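Local coordinates for protein response regulator ChrA (Corynebacterium diphtheriae, PDB 4YN8) that serves as the response regulator of a haem-sensing two-component system, probably binding DNA to regulate transcription once its receiver domain is phosphorylated, at residues I6-I11 and I31-E36; T53-P58 and V77-T82; D61-T66 and V93-M98; A87-A92 and M133-K138; A145-I150 and L178-S183. The protein carries 1 engineered substitution. One frame throughout, in Å; residues are numbered along the deposited sequence. Where two conformers were deposited one is given.

Interaction 1: I6-I11 and I31-E36. With MG (magnesium ion), chain I.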
# COMPACT_ATOMS: atom_id res chain seq x y z
N ILE A 6 8.66 4.34 28.15
CA ILE A 6 8.46 5.03 26.88
C ILE A 6 6.96 5.29 26.78
O ILE A 6 6.17 4.35 26.95
CB ILE A 6 8.91 4.10 25.72
CG1 ILE A 6 10.41 3.83 25.86
CG2 ILE A 6 8.52 4.69 24.38
CD1 ILE A 6 10.91 2.88 24.78
N ARG A 7 6.58 6.53 26.50
CA ARG A 7 5.17 6.95 26.56
C ARG A 7 4.61 6.86 25.14
O ARG A 7 5.05 7.58 24.24
CB ARG A 7 5.06 8.40 27.05
CG ARG A 7 5.60 8.55 28.46
CD ARG A 7 5.89 10.01 28.86
NE ARG A 7 6.98 10.51 28.10
CZ ARG A 7 7.32 11.80 28.07
NH1 ARG A 7 6.68 12.68 28.85
NH2 ARG A 7 8.31 12.17 27.33
N VAL A 8 3.66 5.96 24.97
CA VAL A 8 3.12 5.66 23.66
C VAL A 8 1.74 6.23 23.44
O VAL A 8 0.90 6.14 24.34
CB VAL A 8 3.09 4.15 23.46
CG1 VAL A 8 2.22 3.75 22.25
CG2 VAL A 8 4.53 3.67 23.30
N MET A 9 1.53 6.77 22.26
CA MET A 9 0.18 7.02 21.75
C MET A 9 -0.16 5.96 20.73
O MET A 9 0.57 5.77 19.79
CB MET A 9 0.01 8.38 21.11
CG MET A 9 -1.41 8.61 20.57
SD MET A 9 -1.64 10.39 20.27
CE MET A 9 -3.39 10.55 20.55
N LEU A 10 -1.27 5.29 20.95
CA LEU A 10 -1.68 4.14 20.14
C LEU A 10 -2.92 4.52 19.38
O LEU A 10 -3.92 4.91 19.99
CB LEU A 10 -2.01 2.98 21.07
CG LEU A 10 -2.62 1.73 20.41
CD1 LEU A 10 -1.59 1.16 19.46
CD2 LEU A 10 -2.95 0.75 21.50
N ILE A 11 -2.88 4.37 18.07
CA ILE A 11 -3.92 4.87 17.17
C ILE A 11 -4.40 3.72 16.29
O ILE A 11 -3.59 3.04 15.65
CB ILE A 11 -3.36 5.98 16.30
CG1 ILE A 11 -2.74 7.05 17.20
CG2 ILE A 11 -4.46 6.60 15.43
CD1 ILE A 11 -2.33 8.31 16.47
N ILE A 31 7.21 0.28 28.85
CA ILE A 31 6.27 0.90 27.95
C ILE A 31 4.97 1.20 28.64
O ILE A 31 4.34 0.33 29.28
CB ILE A 31 6.02 0.01 26.70
CG1 ILE A 31 7.34 -0.26 25.96
CG2 ILE A 31 4.95 0.67 25.78
CD1 ILE A 31 7.24 -1.27 24.84
N THR A 32 4.46 2.39 28.39
CA THR A 32 3.18 2.81 28.91
C THR A 32 2.36 3.48 27.80
O THR A 32 2.84 4.44 27.20
CB THR A 32 3.30 3.83 30.06
OG1 THR A 32 3.96 3.23 31.18
CG2 THR A 32 1.94 4.22 30.54
N VAL A 33 1.14 3.03 27.58
CA VAL A 33 0.25 3.70 26.64
C VAL A 33 -0.41 4.85 27.37
O VAL A 33 -1.25 4.62 28.28
CB VAL A 33 -0.77 2.74 26.07
CG1 VAL A 33 -1.77 3.43 25.13
CG2 VAL A 33 0.01 1.64 25.34
N VAL A 34 0.02 6.05 27.07
CA VAL A 34 -0.51 7.27 27.73
C VAL A 34 -1.67 7.93 27.00
O VAL A 34 -2.29 8.83 27.54
CB VAL A 34 0.60 8.29 27.96
CG1 VAL A 34 1.72 7.68 28.79
CG2 VAL A 34 1.10 8.84 26.66
N ALA A 35 -1.96 7.51 25.77
CA ALA A 35 -2.99 8.16 24.92
C ALA A 35 -3.44 7.16 23.86
O ALA A 35 -2.63 6.34 23.41
CB ALA A 35 -2.45 9.41 24.26
N GLU A 36 -4.71 7.25 23.48
CA GLU A 36 -5.24 6.46 22.36
C GLU A 36 -6.07 7.33 21.46
O GLU A 36 -6.72 8.29 21.94
CB GLU A 36 -6.12 5.36 22.91
CG GLU A 36 -5.35 4.25 23.59
CD GLU A 36 -6.29 3.20 24.17
OE1 GLU A 36 -6.92 2.41 23.39
OE2 GLU A 36 -6.38 3.14 25.41
MG MG I . 3.96 -0.91 31.21
O HOH W 1 5.45 0.84 32.11
O HOH W 2 3.98 -1.85 33.26
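Backbone hydrogen bonds carry most of this parallel pairing of strands 6-11 and 31-36. Thr32 N gives a nearly straight bond to Ile6 O (3.0 Å), and Val8 N returns one to Thr32 O (2.8 Å). The register then slips by one residue: Val8 O takes Val34 N at 2.9 Å and, weakly, Ala35 N, a beta bulge made possible by the near-helical psi of Val34 (-10°). Leu10 N to Ala35 O restores the ladder. Apolar contacts form on both faces. On the face of Val8, its CG2 branch crosses Ile31 CG2 obliquely at 3.9 Å, and Leu10 CB meets Val33 CG1; beta-branched residues suit such flat, extended chains, and helix 15-26 packs over Leu10, Ile31 and Val33. On the face of Met9, the extended thioether chain, CG anti to the backbone N, lies along the small Ala35 CB. Both charged ends form salt bridges outside the pair, Arg7 with Asp49 and Glu36 with Arg18. Ile31 O binds a magnesium ion at 2.3 Å together with two waters and the carbonyls of Asp26 and Phe28; one water also meets Thr32 OG1. Strand 6-11, helix 15-26 and strand 31-37 form the first beta-alpha-beta unit of the CheY-like receiver fold.

Interaction 2: T53-P58 and V77-T82. With MG (magnesium ion), chain F; SO4 (sulfate ion), chain B.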
# COMPACT_ATOMS: atom_id res chain seq x y z
N THR A 53 0.78 3.39 15.17
CA THR A 53 -0.44 3.61 14.39
C THR A 53 -0.67 2.52 13.34
O THR A 53 0.27 1.95 12.88
CB THR A 53 -0.43 4.99 13.66
OG1 THR A 53 -1.74 5.24 13.05
CG2 THR A 53 0.59 5.10 12.60
N ASP A 54 -1.97 2.23 13.16
CA ASP A 54 -2.65 1.58 12.04
C ASP A 54 -2.50 2.33 10.72
O ASP A 54 -2.22 3.54 10.74
CB ASP A 54 -4.18 1.75 12.47
CG ASP A 54 -5.08 0.79 11.92
OD1 ASP A 54 -5.02 -0.43 12.28
OD2 ASP A 54 -5.96 1.25 11.17
N ILE A 55 -2.78 1.69 9.57
CA ILE A 55 -2.87 2.41 8.32
C ILE A 55 -4.32 2.87 8.02
O ILE A 55 -4.57 4.07 7.87
CB ILE A 55 -2.36 1.56 7.12
CG1 ILE A 55 -0.97 1.03 7.38
CG2 ILE A 55 -2.52 2.33 5.83
CD1 ILE A 55 -0.51 0.05 6.32
N GLN A 56 -5.26 1.93 7.98
CA GLN A 56 -6.64 2.15 7.52
C GLN A 56 -7.51 2.84 8.54
O GLN A 56 -8.00 2.19 9.41
CB GLN A 56 -7.30 0.78 7.30
CG GLN A 56 -6.56 -0.08 6.33
CD GLN A 56 -7.37 -1.30 5.94
OE1 GLN A 56 -7.14 -2.43 6.43
NE2 GLN A 56 -8.36 -1.06 5.09
N MET A 57 -7.70 4.16 8.44
CA MET A 57 -8.59 4.87 9.39
C MET A 57 -9.28 5.99 8.62
O MET A 57 -8.66 6.65 7.80
CB MET A 57 -7.78 5.54 10.51
CG MET A 57 -6.92 4.56 11.25
SD MET A 57 -5.91 5.18 12.60
CE MET A 57 -4.79 6.21 11.71
N PRO A 58 -10.55 6.25 8.97
CA PRO A 58 -11.28 7.31 8.29
C PRO A 58 -10.76 8.67 8.75
O PRO A 58 -10.20 8.82 9.85
CB PRO A 58 -12.72 7.06 8.79
CG PRO A 58 -12.52 6.77 10.23
CD PRO A 58 -11.24 5.88 10.23
N VAL A 77 7.32 7.40 14.49
CA VAL A 77 6.12 6.59 14.26
C VAL A 77 6.49 5.14 13.95
O VAL A 77 7.43 4.89 13.18
CB VAL A 77 5.34 7.13 13.08
CG1 VAL A 77 4.13 6.26 12.72
CG2 VAL A 77 4.96 8.58 13.37
N LEU A 78 5.81 4.22 14.62
CA LEU A 78 5.84 2.82 14.28
C LEU A 78 4.51 2.48 13.64
O LEU A 78 3.45 2.61 14.28
CB LEU A 78 6.09 1.95 15.54
CG LEU A 78 5.85 0.46 15.42
CD1 LEU A 78 6.88 -0.06 14.40
CD2 LEU A 78 6.05 -0.16 16.80
N ILE A 79 4.52 2.04 12.36
CA ILE A 79 3.32 1.63 11.66
C ILE A 79 3.14 0.13 11.82
O ILE A 79 4.09 -0.65 11.58
CB ILE A 79 3.39 1.97 10.16
CG1 ILE A 79 3.30 3.47 9.99
CG2 ILE A 79 2.30 1.27 9.37
CD1 ILE A 79 3.51 3.93 8.53
N LEU A 80 1.93 -0.23 12.22
CA LEU A 80 1.50 -1.64 12.35
C LEU A 80 0.51 -1.99 11.29
O LEU A 80 -0.42 -1.23 10.98
CB LEU A 80 0.90 -1.92 13.69
CG LEU A 80 1.75 -1.61 14.93
CD1 LEU A 80 1.02 -1.96 16.23
CD2 LEU A 80 3.10 -2.25 14.92
N THR A 81 0.68 -3.16 10.70
CA THR A 81 -0.29 -3.60 9.73
C THR A 81 -0.43 -5.11 9.78
O THR A 81 0.06 -5.74 10.71
CB THR A 81 0.05 -3.03 8.35
OG1 THR A 81 -1.07 -3.12 7.45
CG2 THR A 81 1.30 -3.66 7.76
N THR A 82 -1.17 -5.67 8.82
CA THR A 82 -1.31 -7.13 8.70
C THR A 82 -0.77 -7.58 7.32
O THR A 82 -0.76 -6.84 6.34
CB THR A 82 -2.77 -7.61 8.88
OG1 THR A 82 -3.61 -7.10 7.85
CG2 THR A 82 -3.34 -7.11 10.19
MG MG F . -7.27 -0.80 12.54
S SO4 B . -4.08 -1.95 8.72
O1 SO4 B . -4.09 -3.21 9.47
O2 SO4 B . -4.46 -2.22 7.33
O3 SO4 B . -4.99 -0.87 9.19
O4 SO4 B . -2.67 -1.34 8.73
O HOH W 3 -7.06 -1.51 10.68
O HOH W 4 -7.31 1.34 12.09
O HOH W 5 -7.06 -2.50 13.69
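Asp54 OD1 binds a magnesium ion at 2.3 Å, sharing it with three waters, Asp12 and His14; Lys103 also donates to this oxygen. A carboxylate suits the place, since its negative charge would balance the cation and the lysine. Beside the metal sits a sulfate. Its O4 accepts from Thr81 OG1 (2.7 Å) and from Ile55 N, while O3 takes Gln56 N at 3.1 Å, so two consecutive amides and a hydroxyl hold it. This is the acidic pocket of a receiver domain, with Asp54 directly after Thr53 at the C-terminal edge of the sheet, where the phosphoryl-accepting aspartate lies in this family; the sulfate probably occupies a phosphoryl-like position, held also by Thr85 and Lys103. Behind the pocket the backbone fixes Asp54. Thr53 N donates to Leu78 O at 2.9 Å and Thr53 O receives Leu80 N at 2.8 Å, a parallel bridge with Ile79. Thr53 OG1, anti to its own N (chi1 -172°), reaches a lone pair of Asp54 O, which leaves CG2 to touch Val77 CG1 at 3.7 Å. Further out, Ile55 CG1 crosses Ile79 CG2 at about a right angle, and Ile55 CD1 lies 3.4 Å from Thr81 OG1, the sulfate donor.

Interaction 3: D61-T66 and V93-M98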
# COMPACT_ATOMS: atom_id res chain seq x y z
N ASP A 61 -5.69 9.06 7.89
CA ASP A 61 -5.16 7.71 7.98
C ASP A 61 -3.69 7.74 8.44
O ASP A 61 -3.11 8.78 8.68
CB ASP A 61 -5.37 6.92 6.67
CG ASP A 61 -4.53 7.40 5.50
OD1 ASP A 61 -3.50 8.08 5.67
OD2 ASP A 61 -4.87 7.03 4.33
N GLY A 62 -3.12 6.56 8.66
CA GLY A 62 -1.79 6.44 9.24
C GLY A 62 -0.72 6.93 8.27
O GLY A 62 0.37 7.36 8.70
N ILE A 63 -0.97 6.85 6.96
CA ILE A 63 -0.02 7.37 5.96
C ILE A 63 0.08 8.92 6.05
O ILE A 63 1.16 9.51 6.18
CB ILE A 63 -0.47 6.95 4.56
CG1 ILE A 63 -0.46 5.43 4.46
CG2 ILE A 63 0.41 7.56 3.47
CD1 ILE A 63 -1.35 4.93 3.35
N THR A 64 -1.10 9.58 6.09
CA THR A 64 -1.15 11.02 6.19
C THR A 64 -0.58 11.45 7.54
O THR A 64 0.17 12.46 7.62
CB THR A 64 -2.60 11.51 6.05
OG1 THR A 64 -3.06 11.06 4.78
CG2 THR A 64 -2.67 13.02 6.16
N LEU A 65 -0.92 10.73 8.60
CA LEU A 65 -0.38 11.04 9.92
C LEU A 65 1.15 10.97 9.99
O LEU A 65 1.84 11.82 10.59
CB LEU A 65 -0.98 10.09 10.99
CG LEU A 65 -0.37 10.21 12.37
CD1 LEU A 65 -0.72 11.61 12.89
CD2 LEU A 65 -0.88 9.07 13.26
N THR A 66 1.70 9.90 9.39
CA THR A 66 3.16 9.74 9.31
C THR A 66 3.82 10.95 8.66
O THR A 66 4.81 11.47 9.19
CB THR A 66 3.55 8.40 8.65
OG1 THR A 66 2.98 7.36 9.48
CG2 THR A 66 5.05 8.23 8.55
N VAL A 93 4.66 2.35 3.29
CA VAL A 93 6.11 2.19 3.30
C VAL A 93 6.79 3.45 2.71
O VAL A 93 7.82 3.94 3.23
CB VAL A 93 6.51 0.87 2.61
CG1 VAL A 93 8.04 0.77 2.43
CG2 VAL A 93 6.01 -0.32 3.45
N GLU A 94 6.22 3.98 1.66
CA GLU A 94 6.76 5.21 1.04
C GLU A 94 6.72 6.41 1.95
O GLU A 94 7.52 7.34 1.78
CB GLU A 94 6.04 5.53 -0.25
CG GLU A 94 6.40 4.52 -1.34
CD GLU A 94 5.63 4.73 -2.64
OE1 GLU A 94 4.44 5.16 -2.58
OE2 GLU A 94 6.22 4.44 -3.72
N ALA A 95 5.86 6.39 2.92
CA ALA A 95 5.78 7.50 3.88
C ALA A 95 6.98 7.60 4.78
O ALA A 95 7.21 8.67 5.41
CB ALA A 95 4.50 7.43 4.68
N GLY A 96 7.77 6.54 4.90
CA GLY A 96 9.00 6.62 5.67
C GLY A 96 8.88 6.77 7.17
O GLY A 96 9.63 7.55 7.82
N ALA A 97 7.96 6.01 7.76
CA ALA A 97 7.91 5.90 9.21
C ALA A 97 9.22 5.30 9.72
O ALA A 97 9.86 4.53 9.03
CB ALA A 97 6.78 5.01 9.61
N MET A 98 9.57 5.65 10.94
CA MET A 98 10.75 5.11 11.61
C MET A 98 10.70 3.59 11.62
O MET A 98 11.71 2.94 11.27
CB MET A 98 10.88 5.67 13.01
CG MET A 98 12.09 5.26 13.81
SD MET A 98 13.66 5.78 13.07
CE MET A 98 13.45 7.52 12.92
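Gly62 O is gripped twice, both times by Thr66: the backbone N donates to it at 2.9 Å in the ordinary helical way, and the hydroxyl OG1 adds a second bond of 2.7 Å lying in the carbonyl plane. The hydroxyl can reach back because chi1 (-60°) sets OG1 beside its own backbone N. The same torsion puts CG2 anti to that N, and this methyl does the touching across the contact. Thr66 CG2 lies 3.7 Å from Ala97 N and 3.8 Å from Ala97 CB, and Ala95 CB meets Thr66 CG2 at 4.0 Å. Threonine suits the place by having one branch for the helix carbonyl and one for its apolar neighbours, while two alanines let the backbone of 93-98 come close. Ile63, one turn earlier, adds a looser contact, its CG2 branch 4.3 Å from Ala95 CB. No hydrogen bond crosses between the segments. Asp61 N-caps helix 62-72: its OD1 takes Thr64 N in an almost straight bond of 2.9 Å, met nearly along the C-O axis. Gly96, the first residue to leave helical phi/psi, has positive phi (70°), which favours glycine, and Tyr100 OH bonds to Ala97 N. Thr66 and Ala97 both also rest on Ile79. Helix 62-72 thus meets the chain leaving helix 89-94 over strand 77-81, the layered helix-on-sheet packing of the CheY-like receiver fold.

Interaction 4: A87-A92 and M133-K138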
# COMPACT_ATOMS: atom_id res chain seq x y z
N ALA A 87 -5.21 -2.29 2.98
CA ALA A 87 -4.71 -0.92 2.92
C ALA A 87 -3.60 -0.74 1.88
O ALA A 87 -3.04 -1.71 1.38
CB ALA A 87 -4.16 -0.53 4.26
N ASP A 88 -3.22 0.52 1.66
CA ASP A 88 -2.19 0.85 0.69
C ASP A 88 -0.83 0.72 1.34
O ASP A 88 -0.22 1.71 1.83
CB ASP A 88 -2.36 2.26 0.16
CG ASP A 88 -1.57 2.50 -1.11
OD1 ASP A 88 -0.62 1.77 -1.43
OD2 ASP A 88 -1.93 3.48 -1.77
N ILE A 89 -0.37 -0.53 1.39
CA ILE A 89 0.87 -0.83 2.10
C ILE A 89 2.06 -0.15 1.40
O ILE A 89 2.98 0.32 2.10
CB ILE A 89 1.06 -2.36 2.27
CG1 ILE A 89 2.33 -2.67 3.10
CG2 ILE A 89 1.15 -3.01 0.92
CD1 ILE A 89 2.42 -4.15 3.48
N LEU A 90 2.06 -0.05 0.08
CA LEU A 90 3.15 0.64 -0.60
C LEU A 90 3.19 2.13 -0.19
O LEU A 90 4.26 2.65 0.14
CB LEU A 90 3.06 0.50 -2.08
CG LEU A 90 4.11 1.27 -2.90
CD1 LEU A 90 5.51 0.83 -2.53
CD2 LEU A 90 3.83 1.11 -4.41
N ALA A 91 2.03 2.80 -0.19
CA ALA A 91 2.04 4.22 0.24
C ALA A 91 2.51 4.35 1.68
O ALA A 91 3.19 5.34 2.01
CB ALA A 91 0.68 4.86 0.05
N ALA A 92 2.15 3.39 2.54
CA ALA A 92 2.57 3.40 3.95
C ALA A 92 4.08 3.27 4.07
O ALA A 92 4.73 4.00 4.84
CB ALA A 92 1.87 2.32 4.79
N MET A 133 6.25 -6.97 -0.93
CA MET A 133 6.64 -7.63 -2.18
C MET A 133 5.53 -8.46 -2.75
O MET A 133 5.22 -8.39 -3.93
CB MET A 133 7.83 -8.52 -1.93
CG MET A 133 9.06 -7.70 -1.72
SD MET A 133 9.96 -7.63 -3.26
CE MET A 133 10.48 -9.33 -3.46
N GLN A 134 4.86 -9.21 -1.88
CA GLN A 134 3.71 -10.01 -2.31
C GLN A 134 2.61 -9.15 -2.90
O GLN A 134 2.02 -9.50 -3.89
CB GLN A 134 3.10 -10.79 -1.15
CG GLN A 134 3.99 -11.80 -0.45
CD GLN A 134 3.19 -13.06 -0.10
OE1 GLN A 134 2.11 -13.27 -0.63
NE2 GLN A 134 3.76 -13.91 0.74
N ARG A 135 2.34 -7.99 -2.27
CA ARG A 135 1.28 -7.13 -2.72
C ARG A 135 1.60 -6.51 -4.07
O ARG A 135 0.73 -6.48 -4.94
CB ARG A 135 1.02 -6.02 -1.68
CG ARG A 135 0.03 -4.96 -2.07
CD ARG A 135 -1.41 -5.51 -2.27
NE ARG A 135 -2.26 -4.35 -2.40
CZ ARG A 135 -2.75 -3.64 -1.37
NH1 ARG A 135 -2.62 -4.10 -0.12
NH2 ARG A 135 -3.49 -2.57 -1.62
N VAL A 136 2.78 -5.96 -4.22
CA VAL A 136 3.03 -5.20 -5.42
C VAL A 136 3.53 -6.00 -6.61
O VAL A 136 3.44 -5.49 -7.70
CB VAL A 136 3.93 -4.02 -5.19
CG1 VAL A 136 3.48 -3.18 -4.01
CG2 VAL A 136 5.33 -4.42 -5.01
N SER A 137 4.12 -7.15 -6.39
CA SER A 137 4.72 -7.93 -7.50
C SER A 137 3.74 -8.95 -8.07
O SER A 137 3.85 -10.14 -7.78
CB SER A 137 5.92 -8.65 -6.98
OG SER A 137 6.70 -9.21 -8.05
N LYS A 138 2.76 -8.46 -8.82
CA LYS A 138 1.70 -9.31 -9.43
C LYS A 138 2.01 -9.70 -10.88
O LYS A 138 2.05 -8.84 -11.69
CB LYS A 138 0.43 -8.52 -9.50
CG LYS A 138 -0.09 -8.03 -8.19
CD LYS A 138 -0.38 -9.19 -7.29
CE LYS A 138 -1.50 -8.82 -6.33
NZ LYS A 138 -1.02 -9.10 -4.95
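The start of helix 89-94 in the receiver domain here meets the last turn of helix 126-136, which leads on toward the LuxR-type DNA-binding part of the chain. Polar contacts centre on Arg135. Its guanidinium reaches Ala87 O, in the loop just before the helix, with NH1 at 2.9 Å, nearly along the C=O axis, and with NH2 in a second, weak bond. The carbonyl therefore sits at the guanidinium edge and is shared by both terminal nitrogens. An arginine suits the place because its chain, CG anti to the backbone N and bent at chi2 (64°), is long enough to reach the loop carbonyl before helix 89-94. Asp88 caps the receiver helix, its OD1 accepting Ala91 N from above the carboxylate plane. That carboxylate also stands 5.2 Å from Arg135, measured OD1 to NH2, so opposite charges are near without touching and may add some attraction. At the C-terminal end of helix 126-136, Lys138 folds back and its NZ donates to Arg135 O at 3.2 Å.

Apolar contacts lie beside this polar group. Ile89 and Arg135 slide past each other in opposite directions, bringing Ile89 CG2 to 3.7 Å from Arg135 CG, so the aliphatic part of the arginine packs while its head bonds. Nearer the surface, two branched apolar residues meet more loosely, with Leu90 CB 4.2 Å from Val136 CG1.

Interaction 5: A145-I150 and L178-S183. With SO4 (sulfate ion), chain D.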
# COMPACT_ATOMS: atom_id res chain seq x y z
N ALA A 145 -6.06 -14.49 -27.14
CA ALA A 145 -6.15 -14.72 -28.56
C ALA A 145 -6.94 -13.58 -29.20
O ALA A 145 -6.59 -13.13 -30.29
CB ALA A 145 -6.82 -16.05 -28.84
N ARG A 146 -8.00 -13.12 -28.54
CA ARG A 146 -8.84 -12.04 -29.05
C ARG A 146 -8.06 -10.75 -29.16
O ARG A 146 -8.15 -10.02 -30.13
CB ARG A 146 -10.05 -11.81 -28.17
CG ARG A 146 -10.90 -10.62 -28.58
CD ARG A 146 -11.54 -10.88 -29.96
NE ARG A 146 -12.75 -11.70 -29.77
CZ ARG A 146 -13.56 -12.12 -30.75
NH1 ARG A 146 -13.24 -11.94 -32.03
NH2 ARG A 146 -14.70 -12.76 -30.44
N GLU A 147 -7.25 -10.47 -28.14
CA GLU A 147 -6.46 -9.28 -28.15
C GLU A 147 -5.39 -9.30 -29.27
O GLU A 147 -5.17 -8.28 -29.93
CB GLU A 147 -5.82 -9.05 -26.77
CG GLU A 147 -6.81 -8.53 -25.69
CD GLU A 147 -6.29 -8.64 -24.25
OE1 GLU A 147 -5.40 -9.49 -23.92
OE2 GLU A 147 -6.84 -7.91 -23.38
N ILE A 148 -4.77 -10.46 -29.49
CA ILE A 148 -3.79 -10.62 -30.57
C ILE A 148 -4.46 -10.42 -31.93
O ILE A 148 -3.94 -9.72 -32.80
CB ILE A 148 -3.14 -12.02 -30.53
CG1 ILE A 148 -2.30 -12.22 -29.26
CG2 ILE A 148 -2.36 -12.29 -31.82
CD1 ILE A 148 -1.24 -11.15 -29.05
N GLU A 149 -5.67 -10.97 -32.07
CA GLU A 149 -6.44 -10.80 -33.29
C GLU A 149 -6.76 -9.39 -33.54
O GLU A 149 -6.64 -8.89 -34.67
CB GLU A 149 -7.78 -11.57 -33.16
CG GLU A 149 -8.61 -11.61 -34.41
CD GLU A 149 -9.91 -12.41 -34.20
OE1 GLU A 149 -10.46 -12.41 -33.06
OE2 GLU A 149 -10.40 -13.00 -35.17
N ILE A 150 -7.15 -8.65 -32.50
CA ILE A 150 -7.40 -7.24 -32.69
C ILE A 150 -6.14 -6.50 -33.14
O ILE A 150 -6.22 -5.64 -34.03
CB ILE A 150 -8.00 -6.61 -31.41
CG1 ILE A 150 -9.48 -7.04 -31.29
CG2 ILE A 150 -7.93 -5.12 -31.41
CD1 ILE A 150 -10.07 -6.72 -29.95
N LEU A 178 -9.40 -2.61 -26.59
CA LEU A 178 -8.29 -1.67 -26.86
C LEU A 178 -7.81 -1.03 -25.57
O LEU A 178 -6.58 -0.88 -25.36
CB LEU A 178 -8.62 -0.60 -27.89
CG LEU A 178 -8.84 -1.11 -29.31
CD1 LEU A 178 -9.35 0.02 -30.17
CD2 LEU A 178 -7.57 -1.76 -29.84
N VAL A 179 -8.73 -0.65 -24.69
CA VAL A 179 -8.28 -0.11 -23.38
C VAL A 179 -7.35 -1.08 -22.65
O VAL A 179 -6.26 -0.67 -22.16
CB VAL A 179 -9.47 0.34 -22.46
CG1 VAL A 179 -8.98 0.63 -21.05
CG2 VAL A 179 -10.16 1.54 -23.07
N HIS A 180 -7.71 -2.35 -22.64
CA HIS A 180 -6.94 -3.32 -21.91
C HIS A 180 -5.62 -3.55 -22.62
O HIS A 180 -4.58 -3.66 -21.96
CB HIS A 180 -7.66 -4.63 -21.76
CG HIS A 180 -7.02 -5.54 -20.78
ND1 HIS A 180 -6.57 -6.80 -21.11
CD2 HIS A 180 -6.72 -5.38 -19.46
CE1 HIS A 180 -6.05 -7.38 -20.05
NE2 HIS A 180 -6.12 -6.54 -19.03
N ILE A 181 -5.66 -3.60 -23.95
CA ILE A 181 -4.42 -3.86 -24.71
C ILE A 181 -3.43 -2.72 -24.50
O ILE A 181 -2.20 -2.97 -24.26
CB ILE A 181 -4.76 -4.02 -26.23
CG1 ILE A 181 -5.46 -5.33 -26.51
CG2 ILE A 181 -3.52 -3.87 -27.09
CD1 ILE A 181 -6.28 -5.34 -27.79
N TYR A 182 -3.91 -1.49 -24.56
CA TYR A 182 -3.04 -0.31 -24.43
C TYR A 182 -2.40 -0.29 -23.07
O TYR A 182 -1.23 0.06 -22.90
CB TYR A 182 -3.85 0.98 -24.63
CG TYR A 182 -4.36 1.26 -26.03
CD1 TYR A 182 -4.07 0.42 -27.10
CD2 TYR A 182 -5.14 2.37 -26.27
CE1 TYR A 182 -4.58 0.69 -28.36
CE2 TYR A 182 -5.62 2.64 -27.52
CZ TYR A 182 -5.37 1.78 -28.56
OH TYR A 182 -5.89 2.06 -29.80
N SER A 183 -3.17 -0.68 -22.07
CA SER A 183 -2.64 -0.76 -20.70
C SER A 183 -1.50 -1.82 -20.62
O SER A 183 -0.42 -1.51 -20.12
CB SER A 183 -3.78 -0.99 -19.71
OG SER A 183 -3.30 -1.58 -18.52
S SO4 D . -7.05 5.31 -30.51
O1 SO4 D . -7.50 3.89 -30.54
O2 SO4 D . -7.98 6.18 -31.23
O3 SO4 D . -7.03 5.53 -29.07
O4 SO4 D . -5.75 5.60 -31.13
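Helices 145-155 and 171-185 cross almost perpendicularly, the segment axes 89° apart and 10.5 Å at closest approach, and the tight part of the contact is buried on their facing sides. There Glu147 and Ile181 slide past each other in opposite directions: Glu147 CG lies 3.6 Å from Ile181 CG1, so the methylenes of the acid serve as apolar surface. Ile150 fills the adjoining ground with its CG2 branch, anti to the backbone N, which meets Leu178 CD2 at 3.7 Å and Ile181 CD1 at 4.0 Å. Branched aliphatic chains suit such a crossing because their methyls spread to either neighbour, and Leu167 of helix 160-167 packs on Ile150 as well.

Toward the partly exposed edge only one residue pair joins the helices, but it is a strong one. His180 ND1 donates to the syn lone pair of Glu147 OE2 at 2.5 Å, with an N-H...O angle of 174°, the oxygen in the ring plane and the carboxylate turned just 22° from it. So short a bond is consistent with a charge-assisted pair in which the acid raises the basicity of the ring. The other oxygen, Glu147 OE1, takes Ser144 N, so both carboxylate oxygens are held. Farther round helix 171-185, Tyr182 leaves this interface, and Tyr182 OH donates to O1 of a sulfate at 2.5 Å, a site shared with Arg190 N. The buried aliphatic crossing belongs to the helical core of a LuxR-type helix-turn-helix domain.

Overall arrangement
Four of the five contacts run through the receiver part of the chain. Interactions 1 and 2 share its parallel sheet, their centres 14 Å apart, and meet where Ile11 passes Asp54 and Met57. Interaction 1 closes before interaction 2 opens; 2 then crosses 3, and 3 crosses 4, their segments alternating. The centres of interactions 2 and 3 are 8 Å apart, and Ile55 O meets Gly62 N. Interactions 3 and 4 both use helix 89-94, whose start, on which helix 126-136 packs, lies beside the acidic pocket. Interaction 5 comes last, in the DNA-binding domain, its centre 27 Å from that of interaction 4 and 53 Å from that of interaction 1, consistent with two separately folded domains joined by a linker.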